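PDB 4GDI: neuraminidase from Influenza A virus, which forms a tetrameric, neuraminidase-like beta-propeller ectodomain on bat influenza A virus, with a putative active site that has diverged. Local coordinates for the glycan on A:Asn191 and the interface of chains A and B. Coordinates in Å, arbitrary orientation; residue numbers count along the deposited sequence, not the author numbering. Chains: chain A/B, Neuraminidase.

Contact 1: the glycan on A:Asn191. Residues chain A 191-193, 195, 235. With NAG (2-acetamido-2-deoxy-beta-D-glucopyranose), chain C; NAG (2-acetamido-2-deoxy-beta-D-glucopyranose), chain D; BMA (beta-D-mannopyranose), chain E; FUL (beta-L-fucopyranose), chain F; FUC (alpha-L-fucopyranose), chain G.
The side-chain carbonyl oxygen OD1 of A:Asn191 accepts two hydrogen bonds from A:Thr193. OG1 of A:Thr193 lies 2.9 Å from OD1 of A:Asn191, in the carbonyl plane. The other bond comes from the backbone N of A:Thr193 and is nearly straight (165° at H), but it arrives from above that plane. A:Asn191, A:Thr192 and A:Thr193 form an Asn-X-Thr sequon, the motif for N-linked glycosylation. The two bonds fix the rotation of the amide, whose CG stands anti to the backbone N (chi1 179°). ND2 of A:Asn191, on the other side of the amide, is bonded to C1 of NAG (chain C) at 1.4 Å. The A:Thr193 hydroxyl lies anti to its own carbonyl carbon (chi1 -63°), and this turns it back to OD1. CB of A:Thr193 also packs loosely alongside C5 of NAG (chain C), at 4.1 Å. FUC, carried on O6 of the same NAG, folds back onto the protein. The O4 hydroxyl of FUC donates to the backbone O of A:Ile235 at 3.2 Å, from well above the carbonyl plane. Water 1 joins the N of A:Ile235 to the O3 hydroxyl of FUC. Water 2 joins the O of A:Thr193 to the ring oxygen O5. The methyl C6 of FUC packs against CD1 of A:Ile195 at 3.9 Å. NAG (chain D) on O4 of NAG (chain C), BMA beyond it, and FUL, a separate branch on O3, are poorly ordered.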
loop_
_atom_site.group_PDB
_atom_site.type_symbol
_atom_site.label_atom_id
_atom_site.label_comp_id
_atom_site.label_asym_id
_atom_site.label_seq_id
_atom_site.Cartn_x
_atom_site.Cartn_y
_atom_site.Cartn_z
ATOM N N ASN A 191 -11.658 44.601 5.908
ATOM C CA ASN A 191 -11.796 45.818 5.108
ATOM C C ASN A 191 -10.725 45.860 4.024
ATOM O O ASN A 191 -9.572 46.214 4.277
ATOM C CB ASN A 191 -11.743 47.086 5.981
ATOM C CG ASN A 191 -11.850 48.372 5.154
ATOM O OD1 ASN A 191 -12.060 48.319 3.939
ATOM N ND2 ASN A 191 -11.691 49.525 5.809
ATOM N N THR A 192 -11.114 45.491 2.812
ATOM C CA THR A 192 -10.190 45.417 1.680
ATOM C C THR A 192 -10.550 46.433 0.586
ATOM O O THR A 192 -10.233 46.251 -0.601
ATOM C CB THR A 192 -10.175 43.995 1.077
ATOM O OG1 THR A 192 -11.512 43.605 0.721
ATOM C CG2 THR A 192 -9.600 42.994 2.090
ATOM N N THR A 193 -11.179 47.522 1.007
ATOM C CA THR A 193 -11.544 48.609 0.097
ATOM C C THR A 193 -10.337 49.078 -0.706
ATOM O O THR A 193 -9.302 49.428 -0.149
ATOM C CB THR A 193 -12.149 49.796 0.881
ATOM O OG1 THR A 193 -13.359 49.372 1.523
ATOM C CG2 THR A 193 -12.457 50.965 -0.042
ATOM N N ILE A 195 -8.579 47.230 -2.881
ATOM C CA ILE A 195 -7.700 46.151 -3.308
ATOM C C ILE A 195 -8.472 44.856 -3.537
ATOM O O ILE A 195 -9.679 44.807 -3.348
ATOM C CB ILE A 195 -6.554 45.882 -2.285
ATOM C CG1 ILE A 195 -7.090 45.193 -1.023
ATOM C CG2 ILE A 195 -5.829 47.169 -1.936
ATOM C CD1 ILE A 195 -5.987 44.611 -0.130
ATOM N N ILE A 235 -3.901 44.890 7.249
ATOM C CA ILE A 235 -3.459 44.599 5.898
ATOM C C ILE A 235 -2.354 45.592 5.575
ATOM O O ILE A 235 -2.489 46.777 5.857
ATOM C CB ILE A 235 -4.623 44.675 4.897
ATOM C CG1 ILE A 235 -5.587 43.518 5.167
ATOM C CG2 ILE A 235 -4.110 44.617 3.470
ATOM C CD1 ILE A 235 -6.867 43.579 4.370
HETATM C C1 NAG C . -11.408 50.611 4.895
HETATM C C2 NAG C . -11.533 51.779 5.865
HETATM C C3 NAG C . -11.105 53.121 5.269
HETATM C C4 NAG C . -9.805 52.990 4.477
HETATM C C5 NAG C . -9.820 51.741 3.592
HETATM C C6 NAG C . -8.488 51.560 2.870
HETATM C C7 NAG C . -13.006 51.798 7.749
HETATM C C8 NAG C . -14.408 51.828 8.287
HETATM N N2 NAG C . -12.866 51.867 6.427
HETATM O O3 NAG C . -10.862 53.935 6.384
HETATM O O4 NAG C . -9.588 54.151 3.701
HETATM O O5 NAG C . -10.083 50.608 4.399
HETATM O O6 NAG C . -7.463 51.522 3.841
HETATM O O7 NAG C . -12.036 51.710 8.509
HETATM C C1 NAG D . -8.276 54.711 3.914
HETATM C C2 NAG D . -7.967 55.637 2.737
HETATM C C3 NAG D . -6.633 56.364 2.911
HETATM C C4 NAG D . -6.519 56.969 4.307
HETATM C C5 NAG D . -6.838 55.905 5.351
HETATM C C6 NAG D . -6.722 56.469 6.760
HETATM C C7 NAG D . -9.020 54.997 0.646
HETATM C C8 NAG D . -8.943 54.209 -0.627
HETATM N N2 NAG D . -7.985 54.903 1.478
HETATM O O3 NAG D . -6.504 57.359 1.920
HETATM O O4 NAG D . -5.227 57.510 4.516
HETATM O O5 NAG D . -8.147 55.411 5.141
HETATM O O6 NAG D . -6.697 55.406 7.686
HETATM O O7 NAG D . -10.007 55.689 0.888
HETATM C C1 BMA E . -5.254 58.938 4.288
HETATM C C2 BMA E . -4.450 59.681 5.359
HETATM C C3 BMA E . -3.132 60.211 4.806
HETATM C C4 BMA E . -3.399 61.166 3.649
HETATM C C5 BMA E . -4.632 60.706 2.873
HETATM C C6 BMA E . -4.528 61.050 1.391
HETATM O O2 BMA E . -4.169 58.820 6.438
HETATM O O3 BMA E . -2.330 59.141 4.363
HETATM O O4 BMA E . -3.576 62.477 4.146
HETATM O O5 BMA E . -4.780 59.307 3.007
HETATM O O6 BMA E . -4.418 62.446 1.229
HETATM C C1 FUL F . -11.070 55.337 6.147
HETATM C C2 FUL F . -11.834 55.982 7.282
HETATM O O2 FUL F . -11.571 55.326 8.504
HETATM C C3 FUL F . -11.317 57.408 7.270
HETATM O O3 FUL F . -11.940 58.151 8.293
HETATM C C4 FUL F . -11.589 58.030 5.896
HETATM O O4 FUL F . -12.923 58.487 5.818
HETATM C C5 FUL F . -11.312 57.086 4.714
HETATM C C6 FUL F . -12.026 57.582 3.464
HETATM O O5 FUL F . -11.717 55.753 4.970
HETATM C C1 FUC G . -6.219 51.113 3.248
HETATM C C2 FUC G . -5.216 50.914 4.377
HETATM C C3 FUC G . -5.705 49.773 5.259
HETATM C C4 FUC G . -5.804 48.530 4.386
HETATM C C5 FUC G . -6.760 48.789 3.222
HETATM C C6 FUC G . -6.827 47.578 2.289
HETATM O O2 FUC G . -5.148 52.102 5.125
HETATM O O3 FUC G . -4.820 49.549 6.329
HETATM O O4 FUC G . -4.518 48.239 3.884
HETATM O O5 FUC G . -6.327 49.923 2.489
HETATM O O HOH W 1 -5.671 47.137 7.854
HETATM O O HOH W 2 -6.795 50.516 -0.600
#

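Contact 2: the interface of chains A and B. Residues chain A 329-332, 336; chain B 110, 129, 132, 134, 181, 183.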
loop_
_atom_site.group_PDB
_atom_site.type_symbol
_atom_site.label_atom_id
_atom_site.label_comp_id
_atom_site.label_asym_id
_atom_site.label_seq_id
_atom_site.Cartn_x
_atom_site.Cartn_y
_atom_site.Cartn_z
ATOM N N ASP A 329 8.574 18.091 13.669
ATOM C CA ASP A 329 10.028 18.082 13.839
ATOM C C ASP A 329 10.373 17.716 15.275
ATOM O O ASP A 329 9.725 18.186 16.218
ATOM C CB ASP A 329 10.642 19.448 13.524
ATOM C CG ASP A 329 10.599 19.802 12.036
ATOM O OD1 ASP A 329 10.252 18.938 11.208
ATOM O OD2 ASP A 329 10.950 20.953 11.707
ATOM N N LEU A 330 11.408 16.895 15.432
ATOM C CA LEU A 330 11.846 16.438 16.748
ATOM C C LEU A 330 13.211 16.987 17.127
ATOM O O LEU A 330 13.493 17.200 18.299
ATOM C CB LEU A 330 11.867 14.907 16.778
ATOM C CG LEU A 330 10.482 14.265 16.632
ATOM C CD1 LEU A 330 10.576 12.765 16.765
ATOM C CD2 LEU A 330 9.493 14.832 17.651
ATOM N N ILE A 331 14.060 17.225 16.135
ATOM C CA ILE A 331 15.396 17.712 16.410
ATOM C C ILE A 331 15.390 19.223 16.504
ATOM O O ILE A 331 15.990 19.795 17.424
ATOM C CB ILE A 331 16.400 17.249 15.349
ATOM C CG1 ILE A 331 16.337 15.728 15.224
ATOM C CG2 ILE A 331 17.810 17.722 15.703
ATOM C CD1 ILE A 331 16.285 14.998 16.565
ATOM N N SER A 332 14.700 19.876 15.572
ATOM C CA SER A 332 14.665 21.335 15.577
ATOM C C SER A 332 13.931 21.873 16.808
ATOM O O SER A 332 12.829 21.443 17.129
ATOM C CB SER A 332 13.996 21.871 14.316
ATOM O OG SER A 332 14.154 23.273 14.259
ATOM N N ARG A 336 10.225 25.453 11.662
ATOM C CA ARG A 336 10.690 25.546 10.280
ATOM C C ARG A 336 9.605 26.118 9.369
ATOM O O ARG A 336 8.405 26.019 9.652
ATOM C CB ARG A 336 11.147 24.176 9.762
ATOM C CG ARG A 336 12.463 23.679 10.368
ATOM C CD ARG A 336 13.074 22.564 9.520
ATOM N NE ARG A 336 12.201 21.387 9.428
ATOM C CZ ARG A 336 12.097 20.609 8.360
ATOM N NH1 ARG A 336 12.811 20.870 7.261
ATOM N NH2 ARG A 336 11.279 19.567 8.380
ATOM N N LYS B 110 15.835 6.265 14.022
ATOM C CA LYS B 110 15.440 6.954 12.798
ATOM C C LYS B 110 16.475 6.738 11.711
ATOM O O LYS B 110 17.607 6.371 12.000
ATOM C CB LYS B 110 15.360 8.458 13.047
ATOM C CG LYS B 110 14.305 8.881 14.042
ATOM C CD LYS B 110 12.916 8.597 13.521
ATOM C CE LYS B 110 11.851 9.304 14.356
ATOM N NZ LYS B 110 11.923 10.782 14.203
ATOM N N TYR B 129 17.150 13.604 9.163
ATOM C CA TYR B 129 17.007 12.626 10.233
ATOM C C TYR B 129 15.513 12.369 10.412
ATOM O O TYR B 129 14.756 13.271 10.764
ATOM C CB TYR B 129 17.615 13.145 11.535
ATOM C CG TYR B 129 17.707 12.101 12.641
ATOM C CD1 TYR B 129 18.660 11.080 12.592
ATOM C CD2 TYR B 129 16.867 12.161 13.753
ATOM C CE1 TYR B 129 18.756 10.135 13.605
ATOM C CE2 TYR B 129 16.960 11.216 14.780
ATOM C CZ TYR B 129 17.895 10.217 14.700
ATOM O OH TYR B 129 17.960 9.293 15.708
ATOM N N GLU B 132 12.885 15.038 8.800
ATOM C CA GLU B 132 13.311 16.420 8.986
ATOM C C GLU B 132 14.760 16.678 8.505
ATOM O O GLU B 132 15.700 15.982 8.900
ATOM C CB GLU B 132 13.136 16.730 10.481
ATOM C CG GLU B 132 14.023 17.749 11.103
ATOM C CD GLU B 132 13.804 17.841 12.626
ATOM O OE1 GLU B 132 13.378 16.844 13.259
ATOM O OE2 GLU B 132 14.064 18.923 13.180
ATOM N N THR B 134 18.104 18.351 8.852
ATOM C CA THR B 134 18.730 18.681 10.142
ATOM C C THR B 134 20.080 19.355 9.982
ATOM O O THR B 134 20.580 19.969 10.916
ATOM C CB THR B 134 18.928 17.400 11.009
ATOM O OG1 THR B 134 19.387 16.312 10.176
ATOM C CG2 THR B 134 17.623 16.989 11.652
ATOM N N ASN B 181 21.769 12.512 15.516
ATOM C CA ASN B 181 20.490 13.110 15.142
ATOM C C ASN B 181 20.588 13.919 13.867
ATOM O O ASN B 181 19.997 14.995 13.760
ATOM C CB ASN B 181 19.988 14.020 16.259
ATOM C CG ASN B 181 19.689 13.265 17.528
ATOM O OD1 ASN B 181 19.434 12.052 17.505
ATOM N ND2 ASN B 181 19.691 13.987 18.649
ATOM N N THR B 183 22.938 15.563 12.732
ATOM C CA THR B 183 23.641 16.822 12.939
ATOM C C THR B 183 25.134 16.558 13.060
ATOM O O THR B 183 25.558 15.698 13.843
ATOM C CB THR B 183 23.120 17.530 14.220
ATOM O OG1 THR B 183 21.687 17.591 14.180
ATOM C CG2 THR B 183 23.673 18.914 14.338
#
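This is part of a subunit interface of the neuraminidase homotetramer. Its tight part is the carboxylate of B:Glu132, cradled by three successive backbone N-H groups of A:Leu330, A:Ile331 and A:Ser332. The N of A:Ile331 lies 3.0 Å from OE1 of B:Glu132 on its syn lone pair, in an almost straight bond (174° at H). The N of A:Leu330 reaches OE1 from above the carboxylate plane. OE2 of B:Glu132 uses its syn lone pair for the N of A:Ser332, at 2.7 Å. The B:Glu132 chain runs extended beyond CG to bring this tip into the loop. The A:Asp329 carboxylate stacks nearly parallel to it, planes 14° apart. If both are charged, they would probably repel; A:Arg336, and the N-H groups on B:Glu132, may offset this. A:Arg336 grips A:Asp329 side-on, with its NE 2.6 Å from OD2 of A:Asp329 and NH2 bonded to OD1. A:Ile331 is also well packed. CD1 of A:Ile331 lies 3.8 Å from CB of B:Asn181. Its CG1 lies near CD2 of B:Tyr129, the two side chains crossing at about a right angle. CB of A:Ile331 meets the methyl CG2 of B:Thr134. CD1 of A:Leu330 touches the ammonium NZ of B:Lys110. B:Glu132 and A:Ile331 bury 94 and 91 Å². The loose side is B:Thr183 (8 Å²), its OG1 4.2 Å from CG2 of A:Ile331, and A:Arg336 (2 Å²). The chain A loop lies between strands 317-324 and 338-346 and caps strands 124-129 and 132-138 of the chain B propeller.

Contact 3: the interface of chains A and B. Residues chain A 22-26, 371; chain B 96-98, 117, 124, 126, 133.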
loop_
_atom_site.group_PDB
_atom_site.type_symbol
_atom_site.label_atom_id
_atom_site.label_comp_id
_atom_site.label_asym_id
_atom_site.label_seq_id
_atom_site.Cartn_x
_atom_site.Cartn_y
_atom_site.Cartn_z
ATOM N N VAL A 22 16.629 25.001 0.631
ATOM C CA VAL A 22 17.042 23.784 -0.037
ATOM C C VAL A 22 15.835 22.963 -0.469
ATOM O O VAL A 22 14.818 22.927 0.229
ATOM C CB VAL A 22 17.971 22.933 0.857
ATOM C CG1 VAL A 22 19.250 23.699 1.157
ATOM C CG2 VAL A 22 17.272 22.534 2.139
ATOM N N PRO A 23 15.940 22.297 -1.634
ATOM C CA PRO A 23 14.819 21.482 -2.099
ATOM C C PRO A 23 14.704 20.184 -1.304
ATOM O O PRO A 23 15.690 19.451 -1.168
ATOM C CB PRO A 23 15.187 21.184 -3.561
ATOM C CG PRO A 23 16.682 21.233 -3.581
ATOM C CD PRO A 23 17.069 22.285 -2.575
ATOM N N THR A 24 13.521 19.894 -0.785
ATOM C CA THR A 24 13.327 18.642 -0.080
ATOM C C THR A 24 12.632 17.651 -1.010
ATOM O O THR A 24 12.656 16.455 -0.769
ATOM C CB THR A 24 12.516 18.826 1.201
ATOM O OG1 THR A 24 11.284 19.486 0.891
ATOM C CG2 THR A 24 13.289 19.653 2.207
ATOM N N HIS A 25 12.044 18.164 -2.088
ATOM C CA HIS A 25 11.345 17.336 -3.056
ATOM C C HIS A 25 11.318 18.071 -4.381
ATOM O O HIS A 25 10.752 19.145 -4.488
ATOM C CB HIS A 25 9.921 17.020 -2.554
ATOM C CG HIS A 25 9.016 16.422 -3.591
ATOM N ND1 HIS A 25 8.871 15.061 -3.760
ATOM C CD2 HIS A 25 8.185 17.002 -4.493
ATOM C CE1 HIS A 25 8.007 14.828 -4.734
ATOM N NE2 HIS A 25 7.574 15.987 -5.196
ATOM N N ARG A 26 11.983 17.525 -5.386
ATOM C CA ARG A 26 11.820 18.041 -6.731
ATOM C C ARG A 26 10.571 17.406 -7.313
ATOM O O ARG A 26 10.231 16.267 -6.989
ATOM C CB ARG A 26 13.043 17.724 -7.583
ATOM C CG ARG A 26 14.303 18.290 -6.994
ATOM C CD ARG A 26 15.494 18.054 -7.868
ATOM N NE ARG A 26 15.446 18.902 -9.045
ATOM C CZ ARG A 26 16.509 19.225 -9.765
ATOM N NH1 ARG A 26 17.706 18.765 -9.425
ATOM N NH2 ARG A 26 16.371 20.007 -10.822
ATOM N N TRP A 371 18.891 25.150 -9.778
ATOM C CA TRP A 371 18.282 23.827 -9.811
ATOM C C TRP A 371 17.644 23.504 -11.162
ATOM O O TRP A 371 16.949 22.502 -11.277
ATOM C CB TRP A 371 17.252 23.681 -8.684
ATOM C CG TRP A 371 17.894 23.676 -7.342
ATOM C CD1 TRP A 371 18.046 24.742 -6.500
ATOM C CD2 TRP A 371 18.525 22.566 -6.702
ATOM N NE1 TRP A 371 18.717 24.359 -5.366
ATOM C CE2 TRP A 371 19.024 23.025 -5.465
ATOM C CE3 TRP A 371 18.708 21.224 -7.048
ATOM C CZ2 TRP A 371 19.685 22.187 -4.570
ATOM C CZ3 TRP A 371 19.369 20.395 -6.158
ATOM C CH2 TRP A 371 19.851 20.881 -4.932
ATOM N N ILE B 96 13.018 10.375 -1.815
ATOM C CA ILE B 96 13.500 10.845 -0.521
ATOM C C ILE B 96 14.005 12.288 -0.533
ATOM O O ILE B 96 13.552 13.124 0.254
ATOM C CB ILE B 96 14.634 9.960 -0.002
ATOM C CG1 ILE B 96 14.136 8.537 0.228
ATOM C CG2 ILE B 96 15.172 10.533 1.306
ATOM C CD1 ILE B 96 15.202 7.635 0.782
ATOM N N LEU B 97 14.979 12.553 -1.393
ATOM C CA LEU B 97 15.575 13.883 -1.511
ATOM C C LEU B 97 16.253 13.987 -2.870
ATOM O O LEU B 97 16.635 12.982 -3.455
ATOM C CB LEU B 97 16.648 14.098 -0.445
ATOM C CG LEU B 97 16.265 14.532 0.965
ATOM C CD1 LEU B 97 17.491 14.464 1.847
ATOM C CD2 LEU B 97 15.688 15.940 0.938
ATOM N N PRO B 98 16.438 15.208 -3.373
ATOM C CA PRO B 98 17.273 15.281 -4.572
ATOM C C PRO B 98 18.734 14.961 -4.243
ATOM O O PRO B 98 19.221 15.311 -3.168
ATOM C CB PRO B 98 17.095 16.730 -5.037
ATOM C CG PRO B 98 16.715 17.481 -3.809
ATOM C CD PRO B 98 15.959 16.527 -2.930
ATOM N N ASN B 117 24.530 17.505 -3.734
ATOM C CA ASN B 117 24.023 18.190 -4.920
ATOM C C ASN B 117 24.918 19.350 -5.315
ATOM O O ASN B 117 25.722 19.818 -4.517
ATOM C CB ASN B 117 22.633 18.753 -4.654
ATOM C CG ASN B 117 21.578 17.688 -4.618
ATOM O OD1 ASN B 117 21.077 17.271 -5.658
ATOM N ND2 ASN B 117 21.228 17.236 -3.418
ATOM N N PHE B 124 27.087 20.925 -2.149
ATOM C CA PHE B 124 26.832 20.886 -0.716
ATOM C C PHE B 124 26.089 19.600 -0.389
ATOM O O PHE B 124 25.415 19.000 -1.236
ATOM C CB PHE B 124 26.029 22.117 -0.266
ATOM C CG PHE B 124 24.566 22.031 -0.577
ATOM C CD1 PHE B 124 24.102 22.233 -1.864
ATOM C CD2 PHE B 124 23.655 21.726 0.409
ATOM C CE1 PHE B 124 22.740 22.140 -2.150
ATOM C CE2 PHE B 124 22.296 21.625 0.123
ATOM C CZ PHE B 124 21.844 21.835 -1.154
ATOM N N MET B 126 23.286 17.736 2.167
ATOM C CA MET B 126 22.253 17.959 3.149
ATOM C C MET B 126 21.875 16.656 3.826
ATOM O O MET B 126 22.002 15.570 3.257
ATOM C CB MET B 126 21.046 18.722 2.584
ATOM C CG MET B 126 20.224 18.052 1.541
ATOM S SD MET B 126 18.766 19.063 1.112
ATOM C CE MET B 126 18.587 18.517 -0.580
ATOM N N VAL B 133 14.934 17.685 7.658
ATOM C CA VAL B 133 16.270 18.153 7.302
ATOM C C VAL B 133 16.898 18.790 8.526
ATOM O O VAL B 133 16.307 19.678 9.148
ATOM C CB VAL B 133 16.254 19.192 6.181
ATOM C CG1 VAL B 133 17.647 19.772 5.980
ATOM C CG2 VAL B 133 15.758 18.580 4.899
HETATM O O HOH W 3 19.257 16.823 -7.874
#
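B:Asn117 lies at the end of strand 111-117 of one neuraminidase beta-propeller and meets A:Trp371, near the C-terminus of the neighbour in the tetramer. CB of B:Asn117 touches CH2 at the tip of the A:Trp371 indole, at 3.5 Å. CG of B:Asn117 comes next, at the edge of the indole and in the plane of the ring. The amide is turned 61° from that plane. OD1 lies beside CZ3 and also binds water 3, which links it to NH1 of A:Arg26; no direct polar bond joins the two chains among these residues. ND2 of B:Asn117 turns back within chain B and donates a straight bond to the backbone O of B:Pro98 (2.8 Å, 177° at H). This bond holds the amide in place and ties strand 111-117 to strand 94-98. The neighbouring ring atom CZ2 of A:Trp371 points to CE1 of B:Phe124 at 3.9 Å, in the plane of that phenyl ring. CG of A:Pro23 covers one face of the indole toward its rim. The same CG of A:Pro23 crosses obliquely to CG of B:Pro98, at 3.8 Å. CB of B:Pro98 is met by CD of A:Arg26 at 3.5 Å. A:Val22 divides its methyls: CG1 packs on CE2 of B:Phe124, and CG2 meets SD of B:Met126 tip to tip. The methyl CG2 of A:Thr24, anti to its carbonyl carbon, reaches CG2 of B:Val133 at 3.8 Å.

Contacts 2 and 3 are neighbouring patches of one interface, with C-alpha centres about 15 Å apart. They share strands 124-129 and 132-138 of chain B. B:Tyr129, B:Glu132 and B:Thr134 serve contact 2, while B:Phe124, B:Met126 and B:Val133 serve contact 3. Contact 2 contributes backbone N-H to carboxylate bonds, contact 3 packing. Between C-alpha centres, contact 1 lies about 40 Å from contact 2 and 38 Å from contact 3, on the far side of chain A, so its glycan does not meet this interface. The arrangement repeats in all four subunits.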